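Local coordinates for protein antitoxin RelF (Mycobacterium tuberculosis, PDB 3G5O) that neutralises the toxin RelG as the antitoxin of a type II toxin-antitoxin system and, together with that toxin, represses their own promoter, at residues I13-I16 / E22-D25. Residues are numbered along the deposited sequence; the frame is centred on the assembly and turned at random.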
loop_
_atom_site.group_PDB
_atom_site.type_symbol
_atom_site.label_atom_id
_atom_site.label_comp_id
_atom_site.label_asym_id
_atom_site.label_seq_id
_atom_site.Cartn_x
_atom_site.Cartn_y
_atom_site.Cartn_z
ATOM N N ILE A 13 -18.706 2.926 19.557
ATOM C CA ILE A 13 -19.277 1.629 19.303
ATOM C C ILE A 13 -20.781 1.607 19.626
ATOM O O ILE A 13 -21.549 0.939 18.923
ATOM C CB ILE A 13 -18.480 0.551 20.082
ATOM C CG1 ILE A 13 -18.403 -0.764 19.318
ATOM C CG2 ILE A 13 -19.007 0.372 21.513
ATOM C CD1 ILE A 13 -17.444 -1.776 19.980
ATOM N N SER A 14 -21.201 2.373 20.651
ATOM C CA SER A 14 -22.627 2.525 20.998
ATOM C C SER A 14 -23.475 3.093 19.855
ATOM O O SER A 14 -24.632 2.730 19.710
ATOM C CB SER A 14 -22.817 3.376 22.264
ATOM O OG SER A 14 -22.328 4.699 22.072
ATOM N N THR A 15 -22.900 3.967 19.041
ATOM C CA THR A 15 -23.604 4.497 17.893
ATOM C C THR A 15 -23.758 3.421 16.820
ATOM O O THR A 15 -24.770 3.396 16.108
ATOM C CB THR A 15 -22.886 5.743 17.345
ATOM O OG1 THR A 15 -22.789 6.729 18.384
ATOM C CG2 THR A 15 -23.623 6.341 16.143
ATOM N N ILE A 16 -22.766 2.528 16.704
ATOM C CA ILE A 16 -22.825 1.457 15.700
ATOM C C ILE A 16 -23.836 0.354 16.062
ATOM O O ILE A 16 -24.623 -0.072 15.221
ATOM C CB ILE A 16 -21.428 0.835 15.378
ATOM C CG1 ILE A 16 -20.371 1.919 15.084
ATOM C CG2 ILE A 16 -21.519 -0.149 14.206
ATOM C CD1 ILE A 16 -20.619 2.729 13.840
ATOM N N GLU A 22 -26.840 -1.083 8.655
ATOM C CA GLU A 22 -26.852 0.172 7.906
ATOM C C GLU A 22 -25.433 0.671 7.711
ATOM O O GLU A 22 -25.093 1.111 6.615
ATOM C CB GLU A 22 -27.707 1.245 8.630
ATOM C CG GLU A 22 -29.207 0.982 8.456
ATOM C CD GLU A 22 -29.725 -0.056 9.438
ATOM O OE1 GLU A 22 -28.974 -0.405 10.379
ATOM O OE2 GLU A 22 -30.882 -0.529 9.272
ATOM N N PHE A 23 -24.618 0.577 8.758
ATOM C CA PHE A 23 -23.213 1.015 8.660
ATOM C C PHE A 23 -22.416 0.150 7.679
ATOM O O PHE A 23 -21.603 0.684 6.910
ATOM C CB PHE A 23 -22.532 1.090 10.045
ATOM C CG PHE A 23 -22.901 2.336 10.813
ATOM C CD1 PHE A 23 -22.362 3.572 10.457
ATOM C CD2 PHE A 23 -23.818 2.286 11.868
ATOM C CE1 PHE A 23 -22.716 4.744 11.150
ATOM C CE2 PHE A 23 -24.178 3.443 12.563
ATOM C CZ PHE A 23 -23.620 4.691 12.200
ATOM N N VAL A 24 -22.650 -1.169 7.722
ATOM C CA VAL A 24 -22.042 -2.087 6.752
ATOM C C VAL A 24 -22.507 -1.774 5.312
ATOM O O VAL A 24 -21.665 -1.676 4.389
ATOM C CB VAL A 24 -22.282 -3.576 7.107
ATOM C CG1 VAL A 24 -21.938 -4.453 5.954
ATOM C CG2 VAL A 24 -21.453 -3.968 8.333
ATOM N N ASP A 25 -23.816 -1.573 5.126
ATOM C CA ASP A 25 -24.339 -1.185 3.801
ATOM C C ASP A 25 -23.667 0.085 3.302
ATOM O O ASP A 25 -23.350 0.166 2.104
ATOM C CB ASP A 25 -25.860 -0.933 3.808
ATOM C CG ASP A 25 -26.689 -2.191 3.709
ATOM O OD1 ASP A 25 -26.224 -3.263 3.226
ATOM O OD2 ASP A 25 -27.863 -2.095 4.119
#
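Thr15 O lies obliquely against the ring of Phe23, 3.6 Å from its CE2, a van der Waals contact and the closest approach of the turn 13-16 to helix 20-28. Between side chains the contact is apolar, and its centre is a CH-pi interaction: Ile16 CD1 stands 3.6 Å from the centroid of the Phe23 ring and only 4° off the ring normal. The separations to individual ring carbons confirm the centring, since Ile16 CD1 is 3.8 Å from Phe23 CG. Even the most distant ring carbon, Phe23 CE1, is no more than 4.0 Å from Ile16 CD1. The methyl thus sits almost centrally, leaning very slightly to the CD2 side. Torsions account for this placement. In Ile16, CG1 lies anti to the carbonyl carbon (chi1 -49°), and a second bend at chi2 (-66°) swings CD1 over the aromatic face, while CG2 comes to 4.1 Å from Phe23 CD2. The CB of Phe23 points at the turn, which a weak bond from Ile16 N to Ile13 O (3.0 Å) closes. With 7.1 Å between Ile16 CA and Phe23 CA, these two side chains bridge the separation between the backbones.

Leu11 and Ile34, from neighbouring parallel strands of the sheet, touch both Ile16 and Phe23, so the pair joins the turn and helix to the sheet of the Phd/YefM fold. Ile16 also packs on Leu20 of the second RelF subunit, and Asp25 OD1 forms a salt bridge with Lys38 NZ of that subunit, placing the contact partly within the antitoxin dimer interface. With no hydrogen bond between the segments, the attraction is probably mostly dispersion and CH-pi, and its selectivity would rest on fit, a methyl centred on a ring face, rather than on directed polar bonding.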